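Local coordinates for protein aspartate--tRNA(Asp/Asn) ligase (Sulfolobus tokodaii, PDB 1WYD) that catalyses the ATP-dependent attachment of L-aspartate to tRNA(Asp) and probably also to tRNA(Asn), by way of an aspartyl-adenylate intermediate, at residues 204-210 and 221-227; 216-220 and 402-406; 35-40 and 60-66; 3-8 and 39-45. Residues are numbered along the deposited sequence.

Two pairs of contacts mark the two halves of the subunit. Contacts 3 and 4 come first along the chain, their segments interleaved; they share Leu39 and Arg40 on strand 34-41 of the N-terminal OB fold, with centres about 14 Å apart. Contacts 1 and 2 follow, also interleaved, in the class II catalytic domain: the loop segment 216-220 belongs to the connection between the two strands of contact 1, and Met226 packs on Leu404. Their centres lie about 12 Å apart, but about 40 Å separates the centres of contacts 1 and 3. The OB fold, which in this family binds the tRNA anticodon, and the catalytic domain are thus represented by separate pairs, while contacts 1 and 4 both touch the second subunit of the homodimer.

Contact 1: 204-210 and 221-227; sequences EVAPAWR and AEFISMD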
# COMPACT_ATOMS: atom_id res chain seq x y z
N GLU B 204 -2.30 -6.24 -4.47
CA GLU B 204 -2.52 -4.92 -3.93
C GLU B 204 -2.81 -5.01 -2.44
O GLU B 204 -3.53 -5.89 -1.97
CB GLU B 204 -3.65 -4.26 -4.76
CG GLU B 204 -4.50 -3.22 -4.04
CD GLU B 204 -5.28 -2.32 -4.99
OE1 GLU B 204 -5.89 -2.80 -5.96
OE2 GLU B 204 -5.29 -1.11 -4.76
N VAL B 205 -2.20 -4.13 -1.67
CA VAL B 205 -2.54 -3.99 -0.26
C VAL B 205 -3.12 -2.57 -0.20
O VAL B 205 -2.44 -1.61 -0.56
CB VAL B 205 -1.28 -4.06 0.64
CG1 VAL B 205 -1.67 -4.13 2.08
CG2 VAL B 205 -0.42 -5.28 0.33
N ALA B 206 -4.36 -2.42 0.27
CA ALA B 206 -5.02 -1.10 0.17
C ALA B 206 -6.35 -1.09 0.91
O ALA B 206 -6.93 -2.16 1.16
CB ALA B 206 -5.24 -0.75 -1.26
N PRO B 207 -6.86 0.11 1.21
CA PRO B 207 -8.14 0.22 1.91
C PRO B 207 -9.28 -0.33 1.06
O PRO B 207 -9.24 -0.28 -0.17
CB PRO B 207 -8.26 1.72 2.16
CG PRO B 207 -6.80 2.25 1.92
CD PRO B 207 -6.31 1.43 0.86
N ALA B 208 -10.27 -0.92 1.74
CA ALA B 208 -11.60 -1.17 1.21
C ALA B 208 -12.72 -0.80 2.27
O ALA B 208 -12.46 -0.44 3.43
CB ALA B 208 -11.74 -2.60 0.79
N TRP B 209 -13.98 -0.90 1.86
CA TRP B 209 -15.04 -0.43 2.76
C TRP B 209 -16.35 -1.17 2.62
O TRP B 209 -16.76 -1.54 1.52
CB TRP B 209 -15.27 1.05 2.55
CG TRP B 209 -14.08 1.96 2.74
CD1 TRP B 209 -13.72 2.60 3.89
CD2 TRP B 209 -13.21 2.44 1.74
NE1 TRP B 209 -12.65 3.44 3.67
CE2 TRP B 209 -12.32 3.35 2.34
CE3 TRP B 209 -13.08 2.19 0.36
CZ2 TRP B 209 -11.29 3.99 1.63
CZ3 TRP B 209 -12.07 2.85 -0.35
CH2 TRP B 209 -11.20 3.75 0.28
N ARG B 210 -17.02 -1.35 3.75
CA ARG B 210 -18.34 -2.00 3.73
C ARG B 210 -19.30 -1.25 4.61
O ARG B 210 -18.94 -0.84 5.72
CB ARG B 210 -18.23 -3.46 4.18
CG ARG B 210 -18.25 -4.40 3.04
CD ARG B 210 -19.66 -4.76 2.51
NE ARG B 210 -19.61 -5.99 1.72
CZ ARG B 210 -20.37 -7.07 1.88
NH1 ARG B 210 -21.32 -7.12 2.81
NH2 ARG B 210 -20.19 -8.12 1.08
N ALA B 221 -15.81 -0.77 9.32
CA ALA B 221 -16.39 -0.34 8.06
C ALA B 221 -15.30 -0.01 7.03
O ALA B 221 -15.51 -0.15 5.81
CB ALA B 221 -17.32 0.93 8.28
N GLU B 222 -14.17 0.46 7.54
CA GLU B 222 -12.93 0.59 6.77
C GLU B 222 -11.87 -0.48 7.16
O GLU B 222 -11.63 -0.74 8.33
CB GLU B 222 -12.32 1.94 7.02
CG GLU B 222 -11.23 2.30 6.01
CD GLU B 222 -10.73 3.69 6.30
OE1 GLU B 222 -11.44 4.67 5.93
OE2 GLU B 222 -9.67 3.79 6.95
N PHE B 223 -11.19 -1.03 6.16
CA PHE B 223 -10.29 -2.15 6.41
C PHE B 223 -9.29 -2.31 5.28
O PHE B 223 -9.61 -2.05 4.13
CB PHE B 223 -11.07 -3.45 6.65
CG PHE B 223 -12.11 -3.77 5.60
CD1 PHE B 223 -11.80 -4.56 4.48
CD2 PHE B 223 -13.45 -3.34 5.76
CE1 PHE B 223 -12.77 -4.88 3.51
CE2 PHE B 223 -14.44 -3.65 4.78
CZ PHE B 223 -14.10 -4.41 3.67
N ILE B 224 -8.08 -2.76 5.62
CA ILE B 224 -7.05 -3.03 4.63
C ILE B 224 -7.12 -4.46 4.13
O ILE B 224 -7.14 -5.40 4.91
CB ILE B 224 -5.65 -2.77 5.26
CG1 ILE B 224 -5.63 -1.35 5.87
CG2 ILE B 224 -4.54 -3.04 4.27
CD1 ILE B 224 -5.74 -0.26 4.87
N SER B 225 -7.15 -4.60 2.82
CA SER B 225 -7.31 -5.86 2.16
C SER B 225 -5.99 -6.15 1.41
O SER B 225 -5.39 -5.24 0.81
CB SER B 225 -8.54 -5.76 1.24
OG SER B 225 -8.72 -6.87 0.35
N MET B 226 -5.54 -7.41 1.51
CA MET B 226 -4.30 -7.90 0.91
C MET B 226 -4.70 -8.90 -0.18
O MET B 226 -5.04 -10.05 0.12
CB MET B 226 -3.42 -8.57 1.96
CG MET B 226 -3.28 -7.79 3.30
SD MET B 226 -2.56 -8.73 4.65
CE MET B 226 -0.83 -8.72 4.23
N ASP B 227 -4.59 -8.46 -1.43
CA ASP B 227 -5.18 -9.15 -2.59
C ASP B 227 -4.16 -9.62 -3.58
O ASP B 227 -3.15 -8.92 -3.85
CB ASP B 227 -6.16 -8.24 -3.33
CG ASP B 227 -7.48 -8.15 -2.62
OD1 ASP B 227 -8.34 -9.06 -2.81
OD2 ASP B 227 -7.74 -7.24 -1.84
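This is an antiparallel strand pairing, mostly buried, between neighbouring strands 201-209 and 222-231 of the large catalytic-domain sheet. Three hydrogen-bonded pairs, Glu204-Asp227, Ala206-Ser225 and Ala208-Phe223, alternate with non-hydrogen-bonded ones; Ala208 N to Phe223 O at 2.7 Å is the shortest of these backbone bonds. Just past the strand end, Arg210 N still reaches Ala221 O at 2.8 Å. The short strand segments run at 141° to each other, clearly off exact antiparallel. The two strands and the loop joining them form motif 2 of class II aminoacyl-tRNA synthetases, in which Arg210 is predicted to bind ATP and aspartate; its side chain is hydrogen-bonded to Gln186 and salt-bridged to Glu212. On one face, Val205 CG1 meets Ile224 CG2 at 3.8 Å, and Val205 and Met226 both pack on helix 128-150. Trp209 NE1 donates to Glu222 OE1 at 2.8 Å, an oxygen that also takes backbone NH groups of Lys160 and Ile161 from the second subunit. On the opposite face, one side of the Phe223 ring covers Ala208 O and Trp209 N.

Contact 2: 216-220 and 402-406; sequences TPFHL and ARLMV. With EPE (4-(2-hydroxyethyl)-1-piperazine ethanesulfonic acid), chain H; SO4 (sulfate ion), chain G.
Segment 216-220 is an irregular loop beside residues 402-406 of helix 401-409, with Phe218 nearest: its CA lies 7.2 Å from that of Arg403. Phe218 adopts a left-handed backbone (phi 60°, psi 54°), preceded by extended Pro217; its CA-to-CB bond points toward the helix, and chi1 is m. Along the helix, Ala402 comes first; its carbonyl O lies at the edge of the Phe218 ring, 3.9 Å from CE2. Arg403 follows. Its CA-to-CB bond points sideways, but chi1 near -101° and chi2 near 141°, both between wells, bring the guanidinium to the loop: NH2 donates to Phe218 O at 3.1 Å, NE to sulfonate O1S of the bound EPE at 3.1 Å, and NH1 to the carbonyl of Glu352. The same sulfonate takes Leu220 N through O2S at 2.8 Å. Further along, Val406 directs its CB toward the loop, on the side of Phe218. In the loop, His219 ND1 donates to Pro217 O at 2.9 Å, and Phe218 N to sulfate O3 at 2.6 Å. EPE, probably from the crystallisation liquor, lies between loop and helix, and the arrangement is consistent with the ATP site of class II synthetases, where the motif 2 loop meets the motif 3 arginine.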
# COMPACT_ATOMS: atom_id res chain seq x y z
N THR B 216 -20.87 -7.58 15.31
CA THR B 216 -20.03 -8.69 15.79
C THR B 216 -18.55 -8.27 15.84
O THR B 216 -18.19 -7.18 15.40
CB THR B 216 -20.23 -9.98 14.93
OG1 THR B 216 -19.79 -9.77 13.57
CG2 THR B 216 -21.74 -10.39 14.80
N PRO B 217 -17.69 -9.10 16.41
CA PRO B 217 -16.26 -8.78 16.40
C PRO B 217 -15.70 -8.78 14.99
O PRO B 217 -16.24 -9.46 14.10
CB PRO B 217 -15.66 -9.88 17.27
CG PRO B 217 -16.81 -10.29 18.15
CD PRO B 217 -17.96 -10.33 17.19
N PHE B 218 -14.67 -7.96 14.78
CA PHE B 218 -13.97 -7.90 13.51
C PHE B 218 -14.81 -7.51 12.34
O PHE B 218 -14.84 -8.21 11.33
CB PHE B 218 -13.26 -9.21 13.25
CG PHE B 218 -12.06 -9.36 14.08
CD1 PHE B 218 -12.15 -9.97 15.33
CD2 PHE B 218 -10.84 -8.82 13.66
CE1 PHE B 218 -11.05 -10.07 16.13
CE2 PHE B 218 -9.72 -8.91 14.46
CZ PHE B 218 -9.83 -9.54 15.71
N HIS B 219 -15.49 -6.38 12.47
CA HIS B 219 -16.29 -5.90 11.38
C HIS B 219 -16.21 -4.39 11.23
O HIS B 219 -17.26 -3.74 11.13
CB HIS B 219 -17.73 -6.31 11.60
CG HIS B 219 -18.06 -7.64 11.03
ND1 HIS B 219 -17.69 -8.82 11.65
CD2 HIS B 219 -18.73 -7.99 9.91
CE1 HIS B 219 -18.10 -9.84 10.91
NE2 HIS B 219 -18.74 -9.37 9.86
N LEU B 220 -15.00 -3.86 11.17
CA LEU B 220 -14.79 -2.43 10.85
C LEU B 220 -15.39 -2.04 9.48
O LEU B 220 -15.52 -2.88 8.61
CB LEU B 220 -13.30 -2.06 10.95
CG LEU B 220 -12.58 -2.36 12.29
CD1 LEU B 220 -11.16 -1.84 12.27
CD2 LEU B 220 -13.34 -1.78 13.51
N ALA B 402 -6.07 -6.87 9.31
CA ALA B 402 -6.23 -6.86 10.74
C ALA B 402 -6.69 -8.23 11.30
O ALA B 402 -6.38 -8.54 12.45
CB ALA B 402 -7.14 -5.76 11.17
N ARG B 403 -7.42 -9.01 10.49
CA ARG B 403 -7.75 -10.34 10.89
C ARG B 403 -6.46 -11.18 10.96
O ARG B 403 -6.27 -11.91 11.92
CB ARG B 403 -8.73 -10.97 9.91
CG ARG B 403 -10.12 -10.96 10.38
CD ARG B 403 -11.05 -10.67 9.27
NE ARG B 403 -12.41 -10.42 9.71
CZ ARG B 403 -13.34 -11.36 9.72
NH1 ARG B 403 -13.03 -12.61 9.35
NH2 ARG B 403 -14.56 -11.07 10.12
N LEU B 404 -5.57 -11.03 9.98
CA LEU B 404 -4.27 -11.72 9.97
C LEU B 404 -3.50 -11.29 11.20
O LEU B 404 -2.76 -12.06 11.77
CB LEU B 404 -3.45 -11.40 8.72
CG LEU B 404 -1.93 -11.65 8.73
CD1 LEU B 404 -1.56 -13.21 8.78
CD2 LEU B 404 -1.26 -10.94 7.54
N MET B 405 -3.73 -10.06 11.64
CA MET B 405 -3.01 -9.63 12.83
C MET B 405 -3.36 -10.40 14.13
O MET B 405 -2.49 -10.56 15.00
CB MET B 405 -3.12 -8.14 12.99
CG MET B 405 -2.28 -7.39 11.97
SD MET B 405 -0.49 -7.47 12.34
CE MET B 405 -0.35 -6.82 13.95
N VAL B 406 -4.60 -10.90 14.24
CA VAL B 406 -5.03 -11.74 15.36
C VAL B 406 -4.16 -13.00 15.45
O VAL B 406 -3.71 -13.39 16.54
CB VAL B 406 -6.47 -12.20 15.20
CG1 VAL B 406 -6.84 -13.20 16.29
CG2 VAL B 406 -7.43 -11.00 15.22
N1 EPE H . -14.70 -7.81 6.84
C2 EPE H . -14.61 -7.36 5.44
C3 EPE H . -15.30 -8.36 4.53
N4 EPE H . -16.70 -8.52 4.91
C5 EPE H . -17.01 -8.80 6.30
C6 EPE H . -16.09 -8.07 7.30
C9 EPE H . -14.09 -6.80 7.73
C10 EPE H . -13.04 -7.52 8.54
S EPE H . -12.12 -6.56 9.76
O1S EPE H . -11.58 -7.60 10.63
O2S EPE H . -12.95 -5.64 10.54
O3S EPE H . -11.04 -5.78 9.17
S SO4 G . -14.27 -6.28 18.07
O1 SO4 G . -14.53 -7.15 19.22
O2 SO4 G . -15.55 -5.76 17.56
O3 SO4 G . -13.59 -7.08 17.03
O4 SO4 G . -13.41 -5.18 18.50

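Contact 3: 35-40 and 60-66; sequences KFIILR and SQELTQE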
# COMPACT_ATOMS: atom_id res chain seq x y z
N LYS B 35 17.18 11.39 41.09
CA LYS B 35 16.03 11.35 40.22
C LYS B 35 16.26 10.32 39.13
O LYS B 35 17.26 10.37 38.41
CB LYS B 35 15.79 12.72 39.56
CG LYS B 35 14.56 12.73 38.64
CD LYS B 35 13.86 14.10 38.60
CE LYS B 35 13.51 14.64 40.00
NZ LYS B 35 12.15 14.25 40.47
N PHE B 36 15.32 9.39 39.01
CA PHE B 36 15.41 8.39 37.98
C PHE B 36 14.40 8.67 36.87
O PHE B 36 13.22 8.80 37.13
CB PHE B 36 15.19 7.01 38.60
CG PHE B 36 16.34 6.54 39.44
CD1 PHE B 36 16.35 6.75 40.81
CD2 PHE B 36 17.42 5.89 38.86
CE1 PHE B 36 17.42 6.32 41.61
CE2 PHE B 36 18.50 5.45 39.65
CZ PHE B 36 18.50 5.67 41.02
N ILE B 37 14.87 8.80 35.64
CA ILE B 37 13.97 8.96 34.51
C ILE B 37 14.03 7.74 33.63
O ILE B 37 15.07 7.49 33.04
CB ILE B 37 14.34 10.23 33.68
CG1 ILE B 37 14.61 11.43 34.58
CG2 ILE B 37 13.22 10.55 32.70
CD1 ILE B 37 15.11 12.63 33.83
N ILE B 38 12.93 6.99 33.53
CA ILE B 38 12.81 6.02 32.46
C ILE B 38 12.42 6.83 31.20
O ILE B 38 11.37 7.49 31.15
CB ILE B 38 11.80 4.86 32.76
CG1 ILE B 38 12.07 4.14 34.09
CG2 ILE B 38 11.77 3.83 31.63
CD1 ILE B 38 13.51 3.78 34.42
N LEU B 39 13.30 6.79 30.21
CA LEU B 39 13.08 7.45 28.94
C LEU B 39 12.63 6.43 27.91
O LEU B 39 13.01 5.24 27.99
CB LEU B 39 14.36 8.16 28.48
CG LEU B 39 14.30 9.01 27.22
CD1 LEU B 39 13.63 10.35 27.51
CD2 LEU B 39 15.72 9.22 26.73
N ARG B 40 11.81 6.87 26.96
CA ARG B 40 11.31 6.01 25.88
C ARG B 40 11.61 6.63 24.53
O ARG B 40 11.39 7.83 24.34
CB ARG B 40 9.79 5.82 25.97
CG ARG B 40 9.27 4.82 24.97
CD ARG B 40 7.79 4.85 24.72
NE ARG B 40 7.12 5.39 25.88
CZ ARG B 40 6.40 6.51 25.85
NH1 ARG B 40 6.22 7.14 24.70
NH2 ARG B 40 5.86 6.96 26.98
N SER B 60 15.13 18.76 35.57
CA SER B 60 14.54 17.43 35.78
C SER B 60 13.37 17.45 36.75
O SER B 60 12.52 16.57 36.73
CB SER B 60 15.61 16.40 36.22
OG SER B 60 16.01 16.57 37.58
N GLN B 61 13.32 18.49 37.59
CA GLN B 61 12.30 18.61 38.63
C GLN B 61 10.99 19.13 38.08
O GLN B 61 9.96 19.00 38.72
CB GLN B 61 12.79 19.53 39.76
CG GLN B 61 13.90 18.91 40.64
CD GLN B 61 13.32 18.05 41.75
OE1 GLN B 61 12.36 17.30 41.53
NE2 GLN B 61 13.89 18.18 42.96
N GLU B 62 11.02 19.72 36.89
CA GLU B 62 9.81 20.29 36.33
C GLU B 62 9.19 19.38 35.24
O GLU B 62 8.08 19.64 34.75
CB GLU B 62 10.04 21.72 35.84
CG GLU B 62 10.88 21.85 34.59
CD GLU B 62 11.10 23.31 34.20
OE1 GLU B 62 11.96 23.97 34.86
OE2 GLU B 62 10.42 23.78 33.24
N LEU B 63 9.91 18.30 34.93
CA LEU B 63 9.54 17.30 33.94
C LEU B 63 8.29 16.50 34.32
O LEU B 63 8.03 16.22 35.49
CB LEU B 63 10.71 16.33 33.72
CG LEU B 63 11.98 16.84 33.06
CD1 LEU B 63 12.95 15.68 32.85
CD2 LEU B 63 11.70 17.56 31.74
N THR B 64 7.53 16.11 33.31
CA THR B 64 6.26 15.43 33.52
C THR B 64 6.21 14.33 32.53
O THR B 64 6.88 14.42 31.51
CB THR B 64 5.11 16.40 33.23
OG1 THR B 64 5.20 16.85 31.86
CG2 THR B 64 5.30 17.66 34.06
N GLN B 65 5.39 13.32 32.80
CA GLN B 65 5.31 12.17 31.91
C GLN B 65 4.79 12.61 30.54
O GLN B 65 3.91 13.49 30.43
CB GLN B 65 4.44 11.08 32.51
CG GLN B 65 4.96 10.56 33.84
CD GLN B 65 4.07 9.44 34.37
OE1 GLN B 65 4.15 8.30 33.91
NE2 GLN B 65 3.21 9.76 35.31
N GLU B 66 5.39 12.01 29.51
CA GLU B 66 5.13 12.25 28.08
C GLU B 66 5.73 13.53 27.48
O GLU B 66 5.60 13.75 26.28
CB GLU B 66 3.66 12.04 27.67
CG GLU B 66 3.14 10.60 27.72
CD GLU B 66 4.09 9.53 27.18
OE1 GLU B 66 4.58 8.72 28.00
OE2 GLU B 66 4.36 9.47 25.95
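Strand residue Lys35 opens the contact, its CB directed at the loop. The aliphatic chain lies along Ser60, with CD 3.4 Å from Ser60 OG, and NZ makes a weak hydrogen bond to Gln61 OE1 at 3.2 Å; its stronger partner is Asp30. Phe36 alternates to the other side of the strand. Ile37 again faces the loop and places CD1 3.9 Å from Leu63 CD1, an apolar meeting at the middle of the contact. After Ile38 and Leu39 comes Arg40, whose guanidinium forms a two-pronged salt bridge with Glu66: NH2 to OE1 at a very short 2.4 Å, and NH1 to OE2 at 3.2 Å. The carboxylate of Glu66 has a second cation in Arg126. Strand 34-41 runs between strands 18-31 and 44-50 in the OB-fold barrel, and the loop 60-66, leading from helix 57-60 into strand 68-77, passes alongside it, meeting Lys35, Ile37 and Arg40, with Leu63 also resting on Ile69 and Ile37 on Leu28 and Val50.

Contact 4: 3-8 and 39-45; sequences RSHFIA and LRDKTGL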
# COMPACT_ATOMS: atom_id res chain seq x y z
N ARG B 3 19.81 13.48 18.80
CA ARG B 3 20.43 12.44 19.59
C ARG B 3 21.66 11.99 18.84
O ARG B 3 21.77 12.26 17.65
CB ARG B 3 19.49 11.26 19.74
CG ARG B 3 18.73 10.92 18.49
CD ARG B 3 18.18 9.58 18.51
NE ARG B 3 16.96 9.48 19.33
CZ ARG B 3 15.73 9.38 18.83
NH1 ARG B 3 15.53 9.43 17.52
NH2 ARG B 3 14.70 9.22 19.64
N SER B 4 22.55 11.28 19.54
CA SER B 4 23.63 10.53 18.90
C SER B 4 23.25 9.06 18.83
O SER B 4 23.55 8.39 17.84
CB SER B 4 24.96 10.71 19.66
OG SER B 4 24.98 9.93 20.86
N HIS B 5 22.60 8.54 19.87
CA HIS B 5 22.22 7.12 19.88
C HIS B 5 20.76 6.89 20.28
O HIS B 5 20.19 7.63 21.09
CB HIS B 5 23.16 6.26 20.77
CG HIS B 5 24.61 6.29 20.36
ND1 HIS B 5 25.40 7.41 20.51
CD2 HIS B 5 25.40 5.34 19.80
CE1 HIS B 5 26.61 7.15 20.05
NE2 HIS B 5 26.64 5.90 19.62
N PHE B 6 20.17 5.87 19.69
CA PHE B 6 18.94 5.30 20.20
C PHE B 6 19.27 4.50 21.44
O PHE B 6 20.36 3.93 21.55
CB PHE B 6 18.34 4.36 19.17
CG PHE B 6 17.63 5.08 18.06
CD1 PHE B 6 18.28 5.32 16.84
CD2 PHE B 6 16.31 5.50 18.22
CE1 PHE B 6 17.63 5.98 15.79
CE2 PHE B 6 15.64 6.17 17.18
CZ PHE B 6 16.31 6.40 15.95
N ILE B 7 18.33 4.42 22.38
CA ILE B 7 18.61 3.81 23.67
C ILE B 7 19.24 2.43 23.49
O ILE B 7 20.28 2.14 24.09
CB ILE B 7 17.32 3.74 24.52
CG1 ILE B 7 16.97 5.14 25.05
CG2 ILE B 7 17.44 2.70 25.65
CD1 ILE B 7 15.47 5.37 25.21
N ALA B 8 18.63 1.62 22.64
CA ALA B 8 19.03 0.25 22.39
C ALA B 8 20.43 0.10 21.74
O ALA B 8 21.02 -0.97 21.79
CB ALA B 8 17.96 -0.45 21.53
N LEU B 39 13.30 6.79 30.21
CA LEU B 39 13.08 7.45 28.94
C LEU B 39 12.63 6.43 27.91
O LEU B 39 13.01 5.24 27.99
CB LEU B 39 14.36 8.16 28.48
CG LEU B 39 14.30 9.01 27.22
CD1 LEU B 39 13.63 10.35 27.51
CD2 LEU B 39 15.72 9.22 26.73
N ARG B 40 11.81 6.87 26.96
CA ARG B 40 11.31 6.01 25.88
C ARG B 40 11.61 6.63 24.53
O ARG B 40 11.39 7.83 24.34
CB ARG B 40 9.79 5.82 25.97
CG ARG B 40 9.27 4.82 24.97
CD ARG B 40 7.79 4.85 24.72
NE ARG B 40 7.12 5.39 25.88
CZ ARG B 40 6.40 6.51 25.85
NH1 ARG B 40 6.22 7.14 24.70
NH2 ARG B 40 5.86 6.96 26.98
N ASP B 41 12.11 5.81 23.61
CA ASP B 41 12.33 6.17 22.21
C ASP B 41 11.86 4.99 21.41
O ASP B 41 11.35 4.02 21.99
CB ASP B 41 13.79 6.61 21.91
CG ASP B 41 14.81 5.43 21.82
OD1 ASP B 41 16.03 5.72 21.77
OD2 ASP B 41 14.52 4.21 21.79
N LYS B 42 12.00 5.04 20.09
CA LYS B 42 11.41 3.98 19.26
C LYS B 42 12.05 2.59 19.49
O LYS B 42 11.43 1.59 19.17
CB LYS B 42 11.36 4.39 17.76
CG LYS B 42 12.47 3.84 16.89
CD LYS B 42 12.55 4.45 15.49
CE LYS B 42 11.74 3.67 14.47
NZ LYS B 42 12.31 2.33 14.12
N THR B 43 13.27 2.53 20.04
CA THR B 43 13.91 1.21 20.33
C THR B 43 13.56 0.60 21.68
O THR B 43 13.76 -0.60 21.89
CB THR B 43 15.44 1.26 20.24
OG1 THR B 43 15.96 2.17 21.24
CG2 THR B 43 15.91 1.79 18.89
N GLY B 44 13.07 1.42 22.60
CA GLY B 44 12.52 0.94 23.85
C GLY B 44 12.83 1.89 24.97
O GLY B 44 12.85 3.12 24.78
N LEU B 45 13.09 1.31 26.14
CA LEU B 45 13.14 2.03 27.40
C LEU B 45 14.52 2.01 28.01
O LEU B 45 15.08 0.94 28.24
CB LEU B 45 12.14 1.41 28.37
CG LEU B 45 10.70 1.39 27.91
CD1 LEU B 45 9.88 0.37 28.68
CD2 LEU B 45 10.07 2.82 28.03
O HOH W 1 17.37 7.92 22.06
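The carboxylate of Asp41 is the polar centre of this contact. Its OD1 accepts the backbone NH of Ile7 at 2.7 Å, while OD2 binds the turn from within, taking Thr43 N at 2.7 Å in an Asx turn, Gly44 N at 3.2 Å and the hydroxyl Thr43 OG1 at 2.6 Å. That hydroxyl in turn accepts Ala8 N at 3.1 Å, so the start of the 3-10 segment is held by two side chains of one type I turn, Asp41 to Gly44, which closes the hairpin of strands 34-41 and 44-50 in the OB fold. Gly44 has backbone angles (phi 145°, psi -143°) at which a CB would jam against the preceding carbonyl. A water lies 2.6 Å from Asp41 OD1, 3.2 Å from Arg3 NE and 3.0 Å from His5 O. Arg3 itself forms a salt bridge with Glu200 of the second subunit, which also accepts Lys42 N.

Packing surrounds these bonds. Ile7 lays CD1 against the hairpin, 4.1 Å from Leu39 CD2 and 3.5 Å from Gly44 O, and rests on Trp21. Phe6 covers the turn, CB 3.5 Å from Thr43 CG2, and Ala8 CB sits 3.3 Å from Thr43 CB. With the NH groups of Ile7 and Ala8 bound to a carboxylate and a hydroxyl, the N-terminal tail is joined to the turn through side-chain acceptors rather than by strand pairing, beside a surface that meets the partner subunit.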